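Local coordinates for choline dehydrogenase and related flavoproteins (Aspergillus oryzae, PDB 3Q9T), which oxidises formate as a formate oxidase of the glucose-methanol-choline oxidoreductase family, with 8-formyl-FAD at its catalytic site, at residues 97-101 and 199-203; 50-54 and 347-351; 26-32 and 218-222; 21-27 and 565-570. One frame throughout, in Å; residues are numbered along the deposited sequence.

The four contacts form two pairs at different parts of the flavoprotein. Contacts 1 and 2, with centres 11 Å apart, touch near the flavin, which only contact 1 reaches: Phe99 and Ile203 of the first pack on Pro52 of the second. Contacts 3 and 4, also 11 Å apart, share Ala26 and Glu27 where helix 16-25 runs out towards strand 33-36 of the parallel FAD-domain sheet. Between the pairs, centre separations are 24 to 32 Å. Along the chain, contact 4 joins the first segment to the last and encloses the other three; contacts 2 and 3 interleave, and both enclose contact 1. The nucleotide-binding part is thus closed by residues from both ends of the chain.

Contact 1 (97-101 and 199-203); sequences NYFTW and CCDTI. With FAY ([(2R,3S,4R,5R)-5-(6-amino-9H-purin-9-yl)-3,4-dihydroxytetrahydrofuran-2-yl]methyl (2R,3S,4S)-5-(8-formyl-7-methyl-2,4-dioxo-3,4-dihydrobenzo[g]pteridin-10(2H)-yl)-2,3,4-trihydroxypentyl dihydrogen diphosphate), chain D.
Phe99 CG and Ile203 CG1 each stand beside their own backbone N and opposite the carbonyl carbon (chi1 -47° and -60°), and Ile203 then runs on extended, laying its CD1 over one face of the Phe99 ring. The methyl lies 3.6 Å from the ring centroid and 22° off its normal, a CH-pi contact; Asn97 O sits over the opposite face. The backbones are joined by a short bond from Thr202 N to Phe99 O (2.7 Å), and Asp201 CA makes a C-H...O approach to Phe99 O at 3.2 Å. Next along, Thr100 and Asp201 form an antiparallel non-hydrogen-bonded pair, Trp101 N bonds to Cys200 O at 3.0 Å, and one water links Trp101 O to Cys200 N. Thr202 CG2 reaches Trp101 CE3 at 3.5 Å, the two side chains crossing nearly at right angles.

Residues 97-100 also meet the cofactor. FAY N3 donates to Thr100 O (3.0 Å), Asn97 ND2 donates to FAY O2' (3.0 Å), and the Tyr98 ring turns a face to FAY C6. Gln555 bonds to both Asn97 and Thr100 O, tying the flavin site to helix 555-572. Strand 195-204 continues the sheet to strand 155-159, where Ile155 touches Thr202 and Ile157 touches Trp101, while Leu353 and Val356 of strand 353-358 meet Thr100 and Cys199.

Contact 2 (50-54 and 347-351); sequences TTPSS and PVGSG
Ser53 holds Val348 O with two donors at once. Its hydroxyl gives the shorter bond, OG to Val348 O at 2.7 Å, lying in the carbonyl plane on a lone pair; its amide gives a longer one, N to Val348 O at 3.3 Å, with an N-H...O angle of 136°. With OG between the backbone N and the carbonyl carbon (chi1 67°), the hydroxyl is brought to the acceptor that the amide already faces. The motif is a meeting of two short 3-10 segments, 52-54 and 347-349: Ser54 N bonds to Thr51 O in one, and Ser350 N to Pro347 O in the other, so each chain bends tightly where it touches its partner.

Packing spreads outward from this bond pair. Thr51 CG2 meets Val348 CG1 at 3.6 Å, methyl against methyl, with Tyr340 of helix 331-343 touching both residues; Thr51 OG1 turns instead to Pro47 O. The Pro52 ring lies against the backbone of Gly349, its CG 3.3 Å from Gly349 O. The contact thereby joins the loop after helix 47-50 to the loop that leads into strand 353-358, next to contact 1. Pro52 touches both segments of that contact: Pro52 CB lies 3.6 Å from Ile203 CD1, and Pro52 O lies 3.3 Å from Phe99 CE2.

Contact 3 (26-32 and 218-222); sequences AENPNVT and KPNIT
Asn220 ND2 bonds to two carbonyls of the facing loop. It donates to Ala26 O at 2.9 Å, almost straight (N-H...O 170°) and with the acceptor in the plane of the amide, and to Val31 O at 3.0 Å, in the plane of that carbonyl but along a more bent path (143°). One side-chain amide therefore bridges the start and the far end of the loop 26-32, and should fix its own rotation in doing so. The side chain enters the loop with CG between its backbone N and carbonyl carbon (chi1 49°), and its CB comes within 3.3 Å of Pro29 O.

Each partner is itself a compact turn. A type I turn spans Asn28 to Val31, and Asn28 OD1 accepts from Asn30 N at 2.9 Å, an Asx turn; Asn28 ND2 donates to Leu576 O near the C-terminus. A second type I turn, Lys218 to Ile221, sets Asn220 at the corner. Ala26 CB packs against Ile221 CG1 at 3.5 Å, an apolar contact beside the polar one.

The loop is the return of a Rossmann beta-alpha-beta unit: strand 9-12, helix 16-25, then strand 33-36, which leads to the FAD-binding Glu37. Strand 221-224 lies parallel to 33-36 at the margin of the same five-stranded sheet, with Asn220 and Thr222 bonded through their backbones to Val33, while Thr32 OG1 accepts from Asp8 N beside strand 6-7.

Contact 4 (21-27 and 565-570); sequences VAGRLAE and CADMIK
Ala566 is the bump at the nearest approach of the two backbones: its methyl settles into the hollow between Val21 and Arg24, with CB 3.5 Å from Arg24 CB and 4.3 Å from Val21 CA. Toward the N-terminal ends, Val21 CG2 rests on Cys565 CB at 3.9 Å. Toward the C-terminal ends the roles change over, and Leu25 becomes the projecting group. Its CD2 methyl enters the groove between Ile569 and Lys570, 3.7 Å from Ile569 CG2 and 4.0 Å from Lys570 CG; the Leu25 side chain crosses Ile569 at about a right angle and runs past Lys570 in the opposite direction.

The short axes of helices 21-25 and 565-570 approach to 9.2 Å and cross at -40°, their N-to-C directions running broadly together. Helix 16-25 belongs to the strand-turn-helix whose GxGxxG pattern fits a Rossmann-type dinucleotide fold, and its partner is the C-terminal helix 555-572; both pack on the same parallel sheet, for Leu25 and Ile569 both touch Phe9, and Val21 and Ile569 both touch Ile263.

On the exposed side, at Glu27, the packing gives way to charge. Lys570, extended beyond CG, reaches across to Glu27 in a salt bridge (NZ to OE1 2.9 Å), with a weak bond to Arg24 O. Arg24 bends at chi2 (-59°), which carries its guanidinium away from Ala566 and round to Glu27: NH1 meets OE2 on the syn side at 2.7 Å, with the carboxylate oxygen 2° out of the guanidinium plane. Arg24 NE pairs with Glu563, about one turn before Ala566.

Contact 1 (97-101 and 199-203)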
loop_
_atom_site.group_PDB
_atom_site.type_symbol
_atom_site.label_atom_id
_atom_site.label_comp_id
_atom_site.label_asym_id
_atom_site.label_seq_id
_atom_site.Cartn_x
_atom_site.Cartn_y
_atom_site.Cartn_z
ATOM N N ASN A 97 5.904 23.720 -0.616
ATOM C CA ASN A 97 5.596 23.395 0.787
ATOM C C ASN A 97 4.471 24.242 1.379
ATOM O O ASN A 97 3.902 25.086 0.678
ATOM C CB ASN A 97 6.864 23.376 1.673
ATOM C CG ASN A 97 7.368 24.784 2.050
ATOM O OD1 ASN A 97 6.675 25.786 1.867
ATOM N ND2 ASN A 97 8.578 24.846 2.603
ATOM N N TYR A 98 4.115 23.993 2.644
ATOM C CA TYR A 98 2.968 24.687 3.253
ATOM C C TYR A 98 3.365 25.788 4.263
ATOM O O TYR A 98 2.657 26.074 5.242
ATOM C CB TYR A 98 1.933 23.679 3.804
ATOM C CG TYR A 98 1.606 22.624 2.765
ATOM C CD1 TYR A 98 1.493 21.282 3.112
ATOM C CD2 TYR A 98 1.453 22.974 1.418
ATOM C CE1 TYR A 98 1.230 20.314 2.151
ATOM C CE2 TYR A 98 1.194 22.015 0.447
ATOM C CZ TYR A 98 1.086 20.682 0.824
ATOM O OH TYR A 98 0.843 19.710 -0.123
ATOM N N PHE A 99 4.529 26.376 4.002
ATOM C CA PHE A 99 4.865 27.734 4.439
ATOM C C PHE A 99 5.293 27.928 5.884
ATOM O O PHE A 99 6.051 28.856 6.167
ATOM C CB PHE A 99 3.712 28.692 4.122
ATOM C CG PHE A 99 3.185 28.547 2.750
ATOM C CD1 PHE A 99 3.923 29.010 1.655
ATOM C CD2 PHE A 99 1.957 27.954 2.526
ATOM C CE1 PHE A 99 3.430 28.888 0.356
ATOM C CE2 PHE A 99 1.464 27.818 1.225
ATOM C CZ PHE A 99 2.217 28.282 0.141
ATOM N N THR A 100 4.800 27.089 6.790
ATOM C CA THR A 100 5.068 27.279 8.211
ATOM C C THR A 100 6.557 27.424 8.504
ATOM O O THR A 100 7.398 26.718 7.945
ATOM C CB THR A 100 4.483 26.176 9.092
ATOM O OG1 THR A 100 3.192 25.787 8.600
ATOM C CG2 THR A 100 4.330 26.693 10.518
ATOM N N TRP A 101 6.867 28.378 9.374
ATOM C CA TRP A 101 8.242 28.731 9.688
ATOM C C TRP A 101 8.396 28.678 11.185
ATOM O O TRP A 101 7.920 29.571 11.894
ATOM C CB TRP A 101 8.543 30.129 9.183
ATOM C CG TRP A 101 9.944 30.614 9.436
ATOM C CD1 TRP A 101 10.380 31.315 10.517
ATOM C CD2 TRP A 101 11.079 30.476 8.561
ATOM N NE1 TRP A 101 11.715 31.616 10.380
ATOM C CE2 TRP A 101 12.168 31.114 9.189
ATOM C CE3 TRP A 101 11.278 29.867 7.316
ATOM C CZ2 TRP A 101 13.437 31.160 8.619
ATOM C CZ3 TRP A 101 12.536 29.913 6.750
ATOM C CH2 TRP A 101 13.605 30.555 7.400
ATOM N N CYS A 199 1.135 31.169 13.985
ATOM C CA CYS A 199 2.339 30.760 13.253
ATOM C C CYS A 199 2.818 31.801 12.261
ATOM O O CYS A 199 2.026 32.585 11.723
ATOM C CB CYS A 199 2.118 29.427 12.515
ATOM S SG CYS A 199 0.787 29.426 11.314
ATOM N N CYS A 200 4.124 31.805 12.024
ATOM C CA CYS A 200 4.691 32.584 10.932
ATOM C C CYS A 200 4.835 31.732 9.684
ATOM O O CYS A 200 4.779 30.513 9.748
ATOM C CB CYS A 200 6.043 33.171 11.319
ATOM S SG CYS A 200 5.929 34.380 12.636
ATOM N N ASP A 201 5.047 32.383 8.553
ATOM C CA ASP A 201 4.988 31.700 7.290
ATOM C C ASP A 201 5.962 32.279 6.293
ATOM O O ASP A 201 6.296 33.458 6.361
ATOM C CB ASP A 201 3.581 31.814 6.728
ATOM C CG ASP A 201 2.611 30.914 7.433
ATOM O OD1 ASP A 201 1.831 31.413 8.272
ATOM O OD2 ASP A 201 2.645 29.696 7.151
ATOM N N THR A 202 6.395 31.447 5.350
ATOM C CA THR A 202 7.158 31.937 4.199
ATOM C C THR A 202 6.182 32.480 3.153
ATOM O O THR A 202 6.183 32.065 1.977
ATOM C CB THR A 202 8.094 30.867 3.606
ATOM O OG1 THR A 202 7.390 29.620 3.471
ATOM C CG2 THR A 202 9.331 30.677 4.518
ATOM N N ILE A 203 5.343 33.404 3.616
ATOM C CA ILE A 203 4.407 34.144 2.770
ATOM C C ILE A 203 4.485 35.630 3.139
ATOM O O ILE A 203 4.620 35.980 4.315
ATOM C CB ILE A 203 2.964 33.641 2.971
ATOM C CG1 ILE A 203 2.868 32.145 2.598
ATOM C CG2 ILE A 203 1.994 34.480 2.151
ATOM C CD1 ILE A 203 1.574 31.467 2.997
HETATM P P FAY D . 16.063 20.425 0.979
HETATM N N1 FAY D . 8.529 22.338 6.154
HETATM C C2 FAY D . 8.109 23.455 6.872
HETATM O O2 FAY D . 8.894 24.049 7.601
HETATM N N3 FAY D . 7.014 24.171 6.435
HETATM C C4 FAY D . 6.044 23.517 5.717
HETATM O O4 FAY D . 4.858 23.814 5.951
HETATM N N5 FAY D . 5.503 21.714 4.249
HETATM C C6 FAY D . 5.048 20.323 2.412
HETATM C C7 FAY D . 5.459 19.474 1.399
HETATM C C8 FAY D . 6.806 19.109 1.310
HETATM O O8 FAY D . 8.433 18.193 -0.105
HETATM C C9 FAY D . 7.740 19.705 2.169
HETATM P PA FAY D . 14.827 20.149 -1.551
HETATM C "C1'" FAY D . 9.718 20.662 4.121
HETATM C C10 FAY D . 7.696 21.764 5.222
HETATM N N10 FAY D . 8.215 20.926 4.231
HETATM N N1A FAY D . 19.291 15.826 -10.550
HETATM O O1A FAY D . 13.856 19.136 -2.059
HETATM C C1B FAY D . 16.875 18.736 -6.908
HETATM O O1P FAY D . 16.994 21.530 0.542
HETATM C "C2'" FAY D . 10.446 21.786 3.347
HETATM O "O2'" FAY D . 9.689 22.076 2.227
HETATM C C2A FAY D . 19.153 17.202 -10.524
HETATM O O2A FAY D . 14.206 21.465 -1.194
HETATM C C2B FAY D . 15.384 18.810 -6.631
HETATM O O2B FAY D . 14.614 19.087 -7.787
HETATM O O2P FAY D . 16.760 19.467 1.929
HETATM C "C3'" FAY D . 11.950 21.679 2.930
HETATM O "O3'" FAY D . 12.267 22.187 1.636
HETATM N N3A FAY D . 18.478 17.820 -9.484
HETATM C C3B FAY D . 15.320 19.954 -5.644
HETATM O O3B FAY D . 15.329 21.165 -6.359
HETATM O O3P FAY D . 15.613 19.553 -0.299
HETATM C "C4'" FAY D . 12.558 20.303 3.028
HETATM O "O4'" FAY D . 12.224 19.825 4.328
HETATM C C4A FAY D . 17.955 17.069 -8.481
HETATM C C4B FAY D . 16.636 19.868 -4.910
HETATM O O4B FAY D . 17.475 19.012 -5.667
HETATM C C4X FAY D . 6.398 22.296 5.111
HETATM C "C5'" FAY D . 14.088 20.357 2.800
HETATM O "O5'" FAY D . 14.655 20.961 1.628
HETATM C C5A FAY D . 18.094 15.683 -8.486
HETATM C C5B FAY D . 16.450 19.347 -3.499
HETATM O O5B FAY D . 15.935 20.396 -2.716
HETATM C C5X FAY D . 5.948 20.732 3.391
HETATM C C6A FAY D . 18.762 15.051 -9.532
HETATM N N6A FAY D . 18.808 13.713 -9.589
HETATM N N7A FAY D . 17.490 15.202 -7.379
HETATM C C7M FAY D . 4.399 18.824 0.542
HETATM C C8A FAY D . 16.986 16.232 -6.668
HETATM C C8M FAY D . 7.281 18.540 0.029
HETATM C C9A FAY D . 7.323 20.481 3.249
HETATM N N9A FAY D . 17.260 17.387 -7.341
HETATM O O HOH W 1 7.588 28.425 1.025
HETATM O O HOH W 2 1.220 27.948 8.251
HETATM O O HOH W 3 5.692 29.784 13.305
#

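Contact 2 (50-54 and 347-351)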
loop_
_atom_site.group_PDB
_atom_site.type_symbol
_atom_site.label_atom_id
_atom_site.label_comp_id
_atom_site.label_asym_id
_atom_site.label_seq_id
_atom_site.Cartn_x
_atom_site.Cartn_y
_atom_site.Cartn_z
ATOM N N THR A 50 3.652 30.538 -6.985
ATOM C CA THR A 50 3.758 31.804 -6.251
ATOM C C THR A 50 2.542 32.095 -5.373
ATOM O O THR A 50 2.620 32.884 -4.421
ATOM C CB THR A 50 4.052 32.996 -7.171
ATOM O OG1 THR A 50 3.008 33.134 -8.148
ATOM C CG2 THR A 50 5.392 32.792 -7.879
ATOM N N THR A 51 1.434 31.439 -5.698
ATOM C CA THR A 51 0.150 31.637 -5.012
ATOM C C THR A 51 -0.057 30.672 -3.849
ATOM O O THR A 51 -0.272 29.482 -4.071
ATOM C CB THR A 51 -0.990 31.382 -5.982
ATOM O OG1 THR A 51 -0.814 32.206 -7.143
ATOM C CG2 THR A 51 -2.330 31.657 -5.312
ATOM N N PRO A 52 -0.012 31.178 -2.607
ATOM C CA PRO A 52 -0.000 30.245 -1.468
ATOM C C PRO A 52 -1.199 29.309 -1.389
ATOM O O PRO A 52 -1.034 28.196 -0.886
ATOM C CB PRO A 52 0.048 31.168 -0.248
ATOM C CG PRO A 52 0.726 32.407 -0.763
ATOM C CD PRO A 52 0.239 32.564 -2.190
ATOM N N SER A 53 -2.371 29.716 -1.867
ATOM C CA SER A 53 -3.547 28.857 -1.700
ATOM C C SER A 53 -3.563 27.684 -2.675
ATOM O O SER A 53 -4.374 26.775 -2.537
ATOM C CB SER A 53 -4.865 29.650 -1.787
ATOM O OG SER A 53 -5.099 30.188 -3.078
ATOM N N SER A 54 -2.663 27.713 -3.653
ATOM C CA SER A 54 -2.554 26.652 -4.650
ATOM C C SER A 54 -1.610 25.523 -4.224
ATOM O O SER A 54 -1.520 24.514 -4.916
ATOM C CB SER A 54 -2.040 27.216 -5.978
ATOM O OG SER A 54 -3.027 27.961 -6.656
ATOM N N PRO A 347 -7.987 36.020 0.408
ATOM C CA PRO A 347 -7.678 34.688 0.945
ATOM C C PRO A 347 -6.955 33.784 -0.066
ATOM O O PRO A 347 -6.295 32.819 0.335
ATOM C CB PRO A 347 -9.060 34.124 1.278
ATOM C CG PRO A 347 -9.965 34.778 0.280
ATOM C CD PRO A 347 -9.424 36.172 0.099
ATOM N N VAL A 348 -7.078 34.080 -1.355
ATOM C CA VAL A 348 -6.262 33.383 -2.344
ATOM C C VAL A 348 -4.771 33.422 -1.963
ATOM O O VAL A 348 -4.021 32.501 -2.282
ATOM C CB VAL A 348 -6.453 33.943 -3.752
ATOM C CG1 VAL A 348 -5.421 33.333 -4.715
ATOM C CG2 VAL A 348 -7.904 33.699 -4.247
ATOM N N GLY A 349 -4.350 34.472 -1.258
ATOM C CA GLY A 349 -2.967 34.586 -0.835
ATOM C C GLY A 349 -2.673 33.880 0.478
ATOM O O GLY A 349 -1.571 33.969 1.004
ATOM N N SER A 350 -3.665 33.172 1.007
ATOM C CA SER A 350 -3.517 32.499 2.289
ATOM C C SER A 350 -2.957 31.066 2.194
ATOM O O SER A 350 -3.268 30.313 1.261
ATOM C CB SER A 350 -4.862 32.481 3.025
ATOM O OG SER A 350 -4.725 31.825 4.274
ATOM N N GLY A 351 -2.137 30.701 3.175
ATOM C CA GLY A 351 -1.662 29.333 3.324
ATOM C C GLY A 351 -2.599 28.462 4.153
ATOM O O GLY A 351 -2.308 27.282 4.376
#

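Contact 3 (26-32 and 218-222)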
loop_
_atom_site.group_PDB
_atom_site.type_symbol
_atom_site.label_atom_id
_atom_site.label_comp_id
_atom_site.label_asym_id
_atom_site.label_seq_id
_atom_site.Cartn_x
_atom_site.Cartn_y
_atom_site.Cartn_z
ATOM N N ALA A 26 27.735 33.535 -3.447
ATOM C CA ALA A 26 27.736 34.542 -4.504
ATOM C C ALA A 26 27.814 35.992 -3.998
ATOM O O ALA A 26 27.942 36.916 -4.800
ATOM C CB ALA A 26 26.501 34.369 -5.402
ATOM N N GLU A 27 27.717 36.205 -2.687
ATOM C CA GLU A 27 27.755 37.578 -2.166
ATOM C C GLU A 27 29.082 38.299 -2.464
ATOM O O GLU A 27 29.133 39.531 -2.496
ATOM C CB GLU A 27 27.408 37.625 -0.676
ATOM C CG GLU A 27 25.919 37.510 -0.396
ATOM C CD GLU A 27 25.615 37.179 1.065
ATOM O OE1 GLU A 27 26.529 36.711 1.772
ATOM O OE2 GLU A 27 24.456 37.361 1.501
ATOM N N ASN A 28 30.153 37.538 -2.673
ATOM C CA ASN A 28 31.335 38.102 -3.320
ATOM C C ASN A 28 31.113 38.008 -4.812
ATOM O O ASN A 28 31.146 36.916 -5.379
ATOM C CB ASN A 28 32.619 37.363 -2.955
ATOM C CG ASN A 28 33.836 37.941 -3.674
ATOM O OD1 ASN A 28 33.703 38.716 -4.619
ATOM N ND2 ASN A 28 35.009 37.573 -3.227
ATOM N N PRO A 29 30.847 39.150 -5.450
ATOM C CA PRO A 29 30.415 39.175 -6.855
ATOM C C PRO A 29 31.458 38.538 -7.780
ATOM O O PRO A 29 31.143 38.179 -8.911
ATOM C CB PRO A 29 30.270 40.669 -7.150
ATOM C CG PRO A 29 31.138 41.345 -6.127
ATOM C CD PRO A 29 31.024 40.501 -4.895
ATOM N N ASN A 30 32.677 38.371 -7.281
ATOM C CA ASN A 30 33.740 37.759 -8.061
ATOM C C ASN A 30 33.780 36.231 -8.024
ATOM O O ASN A 30 34.477 35.603 -8.818
ATOM C CB ASN A 30 35.085 38.297 -7.601
ATOM C CG ASN A 30 35.185 39.794 -7.755
ATOM O OD1 ASN A 30 35.112 40.326 -8.865
ATOM N ND2 ASN A 30 35.345 40.484 -6.639
ATOM N N VAL A 31 33.064 35.634 -7.085
ATOM C CA VAL A 31 33.085 34.184 -6.964
ATOM C C VAL A 31 32.099 33.589 -7.971
ATOM O O VAL A 31 30.953 34.017 -8.042
ATOM C CB VAL A 31 32.780 33.752 -5.515
ATOM C CG1 VAL A 31 32.574 32.259 -5.438
ATOM C CG2 VAL A 31 33.916 34.211 -4.578
ATOM N N THR A 32 32.554 32.641 -8.782
ATOM C CA THR A 32 31.655 31.993 -9.746
ATOM C C THR A 32 30.945 30.798 -9.132
ATOM O O THR A 32 31.582 29.914 -8.557
ATOM C CB THR A 32 32.390 31.492 -10.997
ATOM O OG1 THR A 32 33.586 30.802 -10.601
ATOM C CG2 THR A 32 32.730 32.651 -11.923
ATOM N N LYS A 218 21.934 37.764 -9.733
ATOM C CA LYS A 218 23.342 37.628 -9.381
ATOM C C LYS A 218 24.083 36.982 -10.543
ATOM O O LYS A 218 24.016 35.779 -10.750
ATOM C CB LYS A 218 23.494 36.856 -8.075
ATOM C CG LYS A 218 22.774 37.546 -6.933
ATOM C CD LYS A 218 22.717 36.703 -5.687
ATOM C CE LYS A 218 21.823 37.369 -4.652
ATOM N NZ LYS A 218 21.938 36.711 -3.321
ATOM N N PRO A 219 24.776 37.809 -11.331
ATOM C CA PRO A 219 25.337 37.366 -12.606
ATOM C C PRO A 219 26.536 36.458 -12.425
ATOM O O PRO A 219 27.012 35.904 -13.407
ATOM C CB PRO A 219 25.759 38.674 -13.276
ATOM C CG PRO A 219 26.018 39.613 -12.145
ATOM C CD PRO A 219 25.037 39.235 -11.065
ATOM N N ASN A 220 27.028 36.312 -11.200
ATOM C CA ASN A 220 28.081 35.337 -10.945
ATOM C C ASN A 220 27.519 33.931 -10.676
ATOM O O ASN A 220 28.270 32.957 -10.555
ATOM C CB ASN A 220 29.030 35.796 -9.821
ATOM C CG ASN A 220 28.292 36.256 -8.575
ATOM O OD1 ASN A 220 27.173 36.753 -8.660
ATOM N ND2 ASN A 220 28.929 36.109 -7.408
ATOM N N ILE A 221 26.199 33.824 -10.588
ATOM C CA ILE A 221 25.568 32.514 -10.480
ATOM C C ILE A 221 25.089 32.052 -11.837
ATOM O O ILE A 221 24.270 32.720 -12.466
ATOM C CB ILE A 221 24.354 32.509 -9.523
ATOM C CG1 ILE A 221 24.776 32.970 -8.125
ATOM C CG2 ILE A 221 23.743 31.118 -9.480
ATOM C CD1 ILE A 221 23.660 32.986 -7.099
ATOM N N THR A 222 25.616 30.923 -12.300
ATOM C CA THR A 222 25.084 30.305 -13.507
ATOM C C THR A 222 24.024 29.286 -13.106
ATOM O O THR A 222 24.282 28.367 -12.321
ATOM C CB THR A 222 26.181 29.643 -14.386
ATOM O OG1 THR A 222 27.126 30.635 -14.807
ATOM C CG2 THR A 222 25.564 29.008 -15.634
#

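Contact 4 (21-27 and 565-570)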
loop_
_atom_site.group_PDB
_atom_site.type_symbol
_atom_site.label_atom_id
_atom_site.label_comp_id
_atom_site.label_asym_id
_atom_site.label_seq_id
_atom_site.Cartn_x
_atom_site.Cartn_y
_atom_site.Cartn_z
ATOM N N VAL A 21 22.914 28.175 0.074
ATOM C CA VAL A 21 24.368 28.099 0.018
ATOM C C VAL A 21 24.867 28.885 -1.194
ATOM O O VAL A 21 25.780 29.726 -1.088
ATOM C CB VAL A 21 24.882 26.634 -0.025
ATOM C CG1 VAL A 21 26.386 26.587 -0.345
ATOM C CG2 VAL A 21 24.589 25.923 1.297
ATOM N N ALA A 22 24.235 28.643 -2.339
ATOM C CA ALA A 22 24.650 29.301 -3.577
ATOM C C ALA A 22 24.586 30.825 -3.500
ATOM O O ALA A 22 25.492 31.498 -3.972
ATOM C CB ALA A 22 23.835 28.808 -4.750
ATOM N N GLY A 23 23.506 31.357 -2.934
ATOM C CA GLY A 23 23.291 32.793 -2.901
ATOM C C GLY A 23 24.268 33.474 -1.964
ATOM O O GLY A 23 24.728 34.578 -2.221
ATOM N N ARG A 24 24.603 32.792 -0.878
ATOM C CA ARG A 24 25.522 33.336 0.105
ATOM C C ARG A 24 26.945 33.336 -0.435
ATOM O O ARG A 24 27.683 34.317 -0.284
ATOM C CB ARG A 24 25.441 32.547 1.408
ATOM C CG ARG A 24 24.123 32.741 2.151
ATOM C CD ARG A 24 23.872 34.207 2.505
ATOM N NE ARG A 24 22.742 34.335 3.426
ATOM C CZ ARG A 24 22.108 35.472 3.707
ATOM N NH1 ARG A 24 22.498 36.615 3.157
ATOM N NH2 ARG A 24 21.087 35.464 4.557
ATOM N N LEU A 25 27.327 32.243 -1.087
ATOM C CA LEU A 25 28.659 32.165 -1.662
ATOM C C LEU A 25 28.830 33.222 -2.756
ATOM O O LEU A 25 29.923 33.768 -2.933
ATOM C CB LEU A 25 28.964 30.757 -2.179
ATOM C CG LEU A 25 29.241 29.714 -1.091
ATOM C CD1 LEU A 25 29.561 28.377 -1.712
ATOM C CD2 LEU A 25 30.377 30.156 -0.182
ATOM N N ALA A 26 27.735 33.535 -3.447
ATOM C CA ALA A 26 27.736 34.542 -4.504
ATOM C C ALA A 26 27.814 35.992 -3.998
ATOM O O ALA A 26 27.942 36.916 -4.800
ATOM C CB ALA A 26 26.501 34.369 -5.402
ATOM N N GLU A 27 27.717 36.205 -2.687
ATOM C CA GLU A 27 27.755 37.578 -2.166
ATOM C C GLU A 27 29.082 38.299 -2.464
ATOM O O GLU A 27 29.133 39.531 -2.496
ATOM C CB GLU A 27 27.408 37.625 -0.676
ATOM C CG GLU A 27 25.919 37.510 -0.396
ATOM C CD GLU A 27 25.615 37.179 1.065
ATOM O OE1 GLU A 27 26.529 36.711 1.772
ATOM O OE2 GLU A 27 24.456 37.361 1.501
ATOM N N CYS A 565 26.395 26.191 6.521
ATOM C CA CYS A 565 27.286 25.608 5.532
ATOM C C CYS A 565 28.070 26.675 4.779
ATOM O O CYS A 565 29.286 26.576 4.637
ATOM C CB CYS A 565 26.511 24.763 4.519
ATOM S SG CYS A 565 27.612 23.935 3.355
ATOM N N ALA A 566 27.361 27.679 4.277
ATOM C CA ALA A 566 27.979 28.779 3.546
ATOM C C ALA A 566 29.013 29.518 4.423
ATOM O O ALA A 566 30.140 29.778 3.991
ATOM C CB ALA A 566 26.895 29.744 3.027
ATOM N N ASP A 567 28.634 29.833 5.657
ATOM C CA ASP A 567 29.570 30.450 6.593
ATOM C C ASP A 567 30.843 29.619 6.726
ATOM O O ASP A 567 31.942 30.153 6.597
ATOM C CB ASP A 567 28.933 30.676 7.970
ATOM C CG ASP A 567 28.462 32.120 8.175
ATOM O OD1 ASP A 567 28.411 32.875 7.175
ATOM O OD2 ASP A 567 28.126 32.489 9.334
ATOM N N MET A 568 30.696 28.312 6.960
ATOM C CA MET A 568 31.859 27.427 7.138
ATOM C C MET A 568 32.744 27.328 5.882
ATOM O O MET A 568 33.972 27.230 5.992
ATOM C CB MET A 568 31.426 26.046 7.628
ATOM C CG MET A 568 30.670 26.082 8.980
ATOM S SD MET A 568 30.416 24.447 9.713
ATOM C CE MET A 568 29.306 23.734 8.489
ATOM N N ILE A 569 32.129 27.371 4.699
ATOM C CA ILE A 569 32.892 27.373 3.450
ATOM C C ILE A 569 33.676 28.690 3.309
ATOM O O ILE A 569 34.846 28.692 2.929
ATOM C CB ILE A 569 31.989 27.143 2.221
ATOM C CG1 ILE A 569 31.504 25.692 2.187
ATOM C CG2 ILE A 569 32.729 27.456 0.914
ATOM C CD1 ILE A 569 30.452 25.441 1.130
ATOM N N LYS A 570 33.034 29.805 3.636
ATOM C CA LYS A 570 33.690 31.107 3.546
ATOM C C LYS A 570 34.879 31.192 4.486
ATOM O O LYS A 570 35.903 31.773 4.137
ATOM C CB LYS A 570 32.720 32.243 3.847
ATOM C CG LYS A 570 31.673 32.474 2.766
ATOM C CD LYS A 570 30.845 33.727 3.063
ATOM C CE LYS A 570 29.682 33.859 2.093
ATOM N NZ LYS A 570 28.812 35.022 2.425
#